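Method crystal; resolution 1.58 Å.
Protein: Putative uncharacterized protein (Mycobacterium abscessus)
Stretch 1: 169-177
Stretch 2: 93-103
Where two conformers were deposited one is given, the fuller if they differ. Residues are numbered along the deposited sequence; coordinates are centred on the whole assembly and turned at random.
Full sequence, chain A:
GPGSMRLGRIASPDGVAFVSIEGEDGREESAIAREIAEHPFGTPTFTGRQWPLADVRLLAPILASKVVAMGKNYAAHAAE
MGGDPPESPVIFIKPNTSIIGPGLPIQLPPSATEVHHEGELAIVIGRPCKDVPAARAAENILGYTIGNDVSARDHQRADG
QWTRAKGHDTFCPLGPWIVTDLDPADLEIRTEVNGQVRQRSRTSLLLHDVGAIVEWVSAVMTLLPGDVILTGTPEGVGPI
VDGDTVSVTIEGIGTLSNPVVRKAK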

ATOM      1  N   ASP A 169      -1.203 -13.140  -8.534  1.00 10.81           N
ATOM      2  CA  ASP A 169      -2.493 -12.687  -8.037  1.00 11.45           C
ATOM      3  C   ASP A 169      -2.485 -12.793  -6.496  1.00 11.61           C
ATOM      4  O   ASP A 169      -1.941 -13.752  -5.932  1.00 12.01           O
ATOM      5  CB  ASP A 169      -3.638 -13.529  -8.606  1.00 12.13           C
ATOM      6  CG  ASP A 169      -3.976 -13.229 -10.070  1.00 13.15           C
ATOM      7  OD1 ASP A 169      -3.310 -12.425 -10.752  1.00 11.38           O
ATOM      8  OD2 ASP A 169      -4.970 -13.836 -10.542  1.00 14.02           O
ATOM      9  N   THR A 170      -3.078 -11.788  -5.854  1.00 11.36           N
ATOM     10  CA  THR A 170      -3.180 -11.636  -4.386  1.00 11.22           C
ATOM     11  C   THR A 170      -1.924 -11.138  -3.677  1.00 11.17           C
ATOM     12  O   THR A 170      -1.961 -10.935  -2.463  1.00 11.30           O
ATOM     13  CB  THR A 170      -3.718 -12.907  -3.639  1.00 11.73           C
ATOM     14  OG1 THR A 170      -2.666 -13.869  -3.435  1.00 11.81           O
ATOM     15  CG2 THR A 170      -4.884 -13.533  -4.370  1.00 12.57           C
ATOM     16  N   PHE A 171      -0.837 -10.898  -4.403  1.00 10.32           N
ATOM     17  CA  PHE A 171       0.408 -10.451  -3.755  1.00 10.36           C
ATOM     18  C   PHE A 171       0.501  -8.940  -3.471  1.00 10.66           C
ATOM     19  O   PHE A 171       1.558  -8.465  -3.075  1.00 10.97           O
ATOM     20  CB  PHE A 171       1.639 -10.937  -4.537  1.00 10.70           C
ATOM     21  CG  PHE A 171       2.047 -12.364  -4.232  1.00 10.70           C
ATOM     22  CD1 PHE A 171       1.146 -13.315  -3.751  1.00 11.91           C
ATOM     23  CD2 PHE A 171       3.360 -12.750  -4.437  1.00 11.23           C
ATOM     24  CE1 PHE A 171       1.560 -14.611  -3.480  1.00 13.31           C
ATOM     25  CE2 PHE A 171       3.774 -14.041  -4.167  1.00 11.61           C
ATOM     26  CZ  PHE A 171       2.876 -14.970  -3.694  1.00 12.71           C
ATOM     27  N   CYS A 172      -0.598  -8.202  -3.634  1.00 10.73           N
ATOM     28  CA  CYS A 172      -0.644  -6.795  -3.198  1.00 10.63           C
ATOM     29  C   CYS A 172      -1.877  -6.453  -2.359  1.00 10.76           C
ATOM     30  O   CYS A 172      -2.743  -5.685  -2.795  1.00 10.70           O
ATOM     31  CB  CYS A 172      -0.536  -5.849  -4.400  1.00 10.84           C
ATOM     32  SG  CYS A 172      -0.015  -4.174  -3.899  1.00 14.05           S
ATOM     33  N   PRO A 173      -1.941  -6.977  -1.120  1.00 10.79           N
ATOM     34  CA  PRO A 173      -2.918  -6.422  -0.189  1.00 11.11           C
ATOM     35  C   PRO A 173      -2.806  -4.904  -0.101  1.00 10.66           C
ATOM     36  O   PRO A 173      -1.696  -4.363  -0.017  1.00 11.05           O
ATOM     37  CB  PRO A 173      -2.542  -7.074   1.146  1.00 11.13           C
ATOM     38  CG  PRO A 173      -1.890  -8.373   0.751  1.00 11.85           C
ATOM     39  CD  PRO A 173      -1.181  -8.098  -0.533  1.00 11.25           C
ATOM     40  N   LEU A 174      -3.964  -4.249  -0.121  1.00 11.17           N
ATOM     41  CA  LEU A 174      -4.057  -2.800  -0.081  0.50 10.67           C
ATOM     42  C   LEU A 174      -5.286  -2.396   0.733  1.00 11.32           C
ATOM     43  O   LEU A 174      -6.375  -2.927   0.514  1.00 11.38           O
ATOM     44  CB  LEU A 174      -4.169  -2.272  -1.511  0.50 10.73           C
ATOM     45  CG  LEU A 174      -3.906  -0.789  -1.742  0.50  8.76           C
ATOM     46  CD1 LEU A 174      -2.430  -0.448  -1.543  0.50  8.13           C
ATOM     47  CD2 LEU A 174      -4.366  -0.401  -3.154  0.50  8.71           C
ATOM     48  N   GLY A 175      -5.121  -1.450   1.648  1.00 11.59           N
ATOM     49  CA  GLY A 175      -6.234  -0.999   2.479  1.00 12.16           C
ATOM     50  C   GLY A 175      -5.794  -0.591   3.866  1.00 12.63           C
ATOM     51  O   GLY A 175      -4.600  -0.501   4.125  1.00 13.09           O
ATOM     52  N   PRO A 176      -6.751  -0.363   4.781  1.00 12.89           N
ATOM     53  CA  PRO A 176      -8.209  -0.546   4.636  1.00 13.34           C
ATOM     54  C   PRO A 176      -8.937   0.623   3.968  1.00 13.22           C
ATOM     55  O   PRO A 176     -10.085   0.478   3.544  1.00 13.94           O
ATOM     56  CB  PRO A 176      -8.674  -0.681   6.084  1.00 13.88           C
ATOM     57  CG  PRO A 176      -7.713   0.143   6.837  1.00 13.88           C
ATOM     58  CD  PRO A 176      -6.387  -0.073   6.179  1.00 13.74           C
ATOM     59  N   TRP A 177      -8.268   1.768   3.906  1.00 13.05           N
ATOM     60  CA  TRP A 177      -8.827   3.000   3.364  1.00 13.45           C
ATOM     61  C   TRP A 177      -7.694   3.977   3.141  1.00 13.21           C
ATOM     62  O   TRP A 177      -6.573   3.757   3.611  1.00 13.25           O
ATOM     63  CB  TRP A 177      -9.883   3.612   4.307  1.00 13.86           C
ATOM     64  CG  TRP A 177      -9.502   3.600   5.754  1.00 15.18           C
ATOM     65  CD1 TRP A 177      -8.453   4.250   6.342  1.00 15.79           C
ATOM     66  CD2 TRP A 177     -10.174   2.897   6.802  1.00 16.60           C
ATOM     67  NE1 TRP A 177      -8.419   3.972   7.692  1.00 15.61           N
ATOM     68  CE2 TRP A 177      -9.473   3.154   7.999  1.00 17.15           C
ATOM     69  CE3 TRP A 177     -11.299   2.059   6.843  1.00 17.39           C
ATOM     70  CZ2 TRP A 177      -9.856   2.603   9.230  1.00 18.39           C
ATOM     71  CZ3 TRP A 177     -11.691   1.521   8.083  1.00 20.23           C
ATOM     72  CH2 TRP A 177     -10.962   1.795   9.250  1.00 20.03           C
TER
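Stretch 2 93-103: IKPNTSIIGPG

The apolar centre of the contact is built on a short parallel pairing in which Cys172 lies beside Ile99 (CA to CA 4.4 Å) and Pro173 beside Ile100 (CA to CA 4.8 Å). Side chains alternate across this pairing. On one face Cys172 CB approaches Ile99 CG1 at 4.2 Å; on the other, Pro173 CG lies 4.1 Å from Ile100 CG1. Ile99, with chi1 m and chi2 t, also places its CG2 4.1 Å from Leu174 CB. Ile100 takes chi1 p and chi2 t, and the end of its side chain comes nearer to stretch 1 than its CA-to-CB direction alone would suggest: CD1 of Ile100 is 3.6 Å from Thr170 O, and its CG2 is 3.9 Å from Thr170 CG2.

The parallel direction is confirmed by the hydrogen bonds. Ile100, extended at phi/psi -135/155, bonds to residues 172 and 174 of stretch 1: its N donates to Cys172 O (3.2 Å, angle at H 156°), and its O accepts from Leu174 N (2.9 Å, 145°). One step earlier, Cys172 N donates to Ser98 O (2.8 Å, 149°). Pro173 has no amide hydrogen to give, but its CA lies 3.3 Å from Ile100 O in a CA-H...O contact, and Ile99 CA makes another with Cys172 O at 3.3 Å.

Beyond the pairing the chains diverge, CA separations growing to 5.3 Å at Leu174 and Gly101 and 6.0 Å at Pro176 and Pro102. Here Pro102 CG packs 4.1 Å from Pro176 CB, beside the cis peptide that precedes Pro176. Gly175 has phi/psi 147/-170, which by itself calls for glycine; a CB there would also stand 3.0 Å from Pro102 CG, a clash.

Toward the other end, stretch 2 enters through a 3-10 segment, residues 96 to 98, whose turn is held by Ser98 N and OG, both donating to Pro95 O at 3.0 and 2.7 Å. Lys94 reaches across with its CE 3.7 Å from Cys172 CB, and its NZ donates to Phe171 O at 2.9 Å.

At the polar edge, water joins the stretches. One water accepts from Thr97 OG1 (2.8 Å) and donates to Asp169 OD1 (2.7 Å); a second accepts from Thr170 N (3.0 Å) while donating to Thr97 O (2.7 Å) and Ile99 O (2.9 Å). Asp169 OD1 and Thr97 O, 3.5 Å apart, are both acceptors and cannot bond directly. In all, 633 Å² is buried, summed over both stretches.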

ATOM      1  N   ILE A  93       7.418  -2.822 -10.781  1.00 12.13           N
ATOM      2  CA  ILE A  93       5.975  -2.730 -10.935  1.00 11.88           C
ATOM      3  C   ILE A  93       5.302  -4.029 -10.540  1.00 11.82           C
ATOM      4  O   ILE A  93       5.778  -5.117 -10.878  1.00 13.67           O
ATOM      5  CB  ILE A  93       5.577  -2.358 -12.370  1.00 11.86           C
ATOM      6  CG1 ILE A  93       5.927  -0.898 -12.635  1.00 13.95           C
ATOM      7  CG2 ILE A  93       4.082  -2.588 -12.616  1.00 13.68           C
ATOM      8  CD1 ILE A  93       5.931  -0.524 -14.101  1.00 15.38           C
ATOM      9  N   LYS A  94       4.208  -3.892  -9.810  1.00 10.98           N
ATOM     10  CA  LYS A  94       3.292  -4.989  -9.545  1.00 11.61           C
ATOM     11  C   LYS A  94       2.049  -4.736 -10.390  1.00 11.98           C
ATOM     12  O   LYS A  94       1.567  -3.612 -10.459  1.00 11.73           O
ATOM     13  CB  LYS A  94       2.954  -5.062  -8.061  1.00 11.92           C
ATOM     14  CG  LYS A  94       4.159  -5.445  -7.188  1.00 12.60           C
ATOM     15  CD  LYS A  94       3.922  -5.201  -5.690  1.00 12.96           C
ATOM     16  CE  LYS A  94       3.041  -6.228  -5.020  1.00 12.79           C
ATOM     17  NZ  LYS A  94       3.768  -7.497  -4.618  1.00 12.42           N
ATOM     18  N   PRO A  95       1.526  -5.777 -11.049  1.00 11.71           N
ATOM     19  CA  PRO A  95       0.327  -5.567 -11.860  1.00 11.86           C
ATOM     20  C   PRO A  95      -0.891  -5.299 -10.986  1.00 11.69           C
ATOM     21  O   PRO A  95      -0.942  -5.776  -9.846  1.00 12.34           O
ATOM     22  CB  PRO A  95       0.178  -6.892 -12.595  1.00 12.26           C
ATOM     23  CG  PRO A  95       0.763  -7.893 -11.674  1.00 11.57           C
ATOM     24  CD  PRO A  95       1.918  -7.192 -10.997  1.00 11.99           C
ATOM     25  N   ASN A  96      -1.885  -4.575 -11.501  1.00 11.42           N
ATOM     26  CA  ASN A  96      -3.068  -4.286 -10.682  1.00 11.46           C
ATOM     27  C   ASN A  96      -3.912  -5.526 -10.389  1.00 11.49           C
ATOM     28  O   ASN A  96      -4.728  -5.529  -9.475  1.00 12.29           O
ATOM     29  CB  ASN A  96      -3.900  -3.114 -11.233  1.00 11.69           C
ATOM     30  CG  ASN A  96      -4.553  -3.402 -12.570  1.00 12.87           C
ATOM     31  OD1 ASN A  96      -4.560  -4.531 -13.056  1.00 13.49           O
ATOM     32  ND2 ASN A  96      -5.131  -2.361 -13.178  1.00 15.75           N
ATOM     33  N   THR A  97      -3.646  -6.605 -11.124  1.00 11.26           N
ATOM     34  CA  THR A  97      -4.269  -7.886 -10.875  1.00 11.20           C
ATOM     35  C   THR A  97      -3.752  -8.551  -9.593  1.00 11.44           C
ATOM     36  O   THR A  97      -4.338  -9.543  -9.136  1.00 11.88           O
ATOM     37  CB  THR A  97      -4.034  -8.823 -12.075  1.00 11.53           C
ATOM     38  OG1 THR A  97      -2.644  -8.779 -12.423  1.00 11.45           O
ATOM     39  CG2 THR A  97      -4.875  -8.368 -13.277  1.00 12.10           C
ATOM     40  N   SER A  98      -2.689  -8.016  -8.990  1.00 11.02           N
ATOM     41  CA  SER A  98      -2.181  -8.566  -7.729  1.00 11.20           C
ATOM     42  C   SER A  98      -2.916  -7.995  -6.511  1.00 11.33           C
ATOM     43  O   SER A  98      -2.796  -8.523  -5.416  1.00 11.36           O
ATOM     44  CB  SER A  98      -0.670  -8.348  -7.596  1.00 11.86           C
ATOM     45  OG  SER A  98      -0.336  -6.975  -7.473  1.00 12.29           O
ATOM     46  N   ILE A  99      -3.681  -6.924  -6.706  1.00 10.93           N
ATOM     47  CA  ILE A  99      -4.304  -6.217  -5.596  1.00 10.89           C
ATOM     48  C   ILE A  99      -5.456  -7.041  -5.011  1.00 11.55           C
ATOM     49  O   ILE A  99      -6.258  -7.630  -5.752  1.00 12.93           O
ATOM     50  CB  ILE A  99      -4.807  -4.820  -6.027  1.00 10.77           C
ATOM     51  CG1 ILE A  99      -3.628  -3.939  -6.432  1.00 11.08           C
ATOM     52  CG2 ILE A  99      -5.584  -4.150  -4.887  1.00 11.13           C
ATOM     53  CD1 ILE A  99      -3.999  -2.632  -7.122  1.00 12.50           C
ATOM     54  N   ILE A 100      -5.483  -7.113  -3.680  1.00 11.73           N
ATOM     55  CA  ILE A 100      -6.647  -7.590  -2.920  1.00 12.52           C
ATOM     56  C   ILE A 100      -6.880  -6.640  -1.746  1.00 12.71           C
ATOM     57  O   ILE A 100      -5.959  -5.963  -1.292  1.00 12.73           O
ATOM     58  CB  ILE A 100      -6.499  -9.046  -2.396  1.00 12.81           C
ATOM     59  CG1 ILE A 100      -5.218  -9.225  -1.575  1.00 12.48           C
ATOM     60  CG2 ILE A 100      -6.547 -10.046  -3.560  1.00 14.43           C
ATOM     61  CD1 ILE A 100      -5.174 -10.569  -0.786  1.00 14.10           C
ATOM     62  N   GLY A 101      -8.120  -6.588  -1.271  1.00 13.55           N
ATOM     63  CA  GLY A 101      -8.468  -5.767  -0.120  1.00 14.10           C
ATOM     64  C   GLY A 101      -8.318  -6.493   1.206  1.00 14.70           C
ATOM     65  O   GLY A 101      -7.902  -7.654   1.247  1.00 14.53           O
ATOM     66  N   PRO A 102      -8.679  -5.812   2.308  1.00 14.77           N
ATOM     67  CA  PRO A 102      -8.644  -6.408   3.643  1.00 15.71           C
ATOM     68  C   PRO A 102      -9.431  -7.702   3.742  1.00 15.91           C
ATOM     69  O   PRO A 102     -10.521  -7.825   3.179  1.00 16.26           O
ATOM     70  CB  PRO A 102      -9.301  -5.349   4.525  1.00 16.08           C
ATOM     71  CG  PRO A 102      -9.159  -4.092   3.791  1.00 16.40           C
ATOM     72  CD  PRO A 102      -9.176  -4.426   2.334  1.00 15.22           C
ATOM     73  N   GLY A 103      -8.874  -8.673   4.454  1.00 15.89           N
ATOM     74  CA  GLY A 103      -9.610  -9.880   4.792  1.00 16.28           C
ATOM     75  C   GLY A 103      -9.608 -10.998   3.775  1.00 16.26           C
ATOM     76  O   GLY A 103      -9.890 -12.148   4.131  1.00 17.25           O
TER
HETATM   77  O   HOH W   1      -1.432 -10.446 -10.585  1.00 10.01           O
HETATM   78  O   HOH W   2      -5.428 -10.217  -6.795  1.00 12.23           O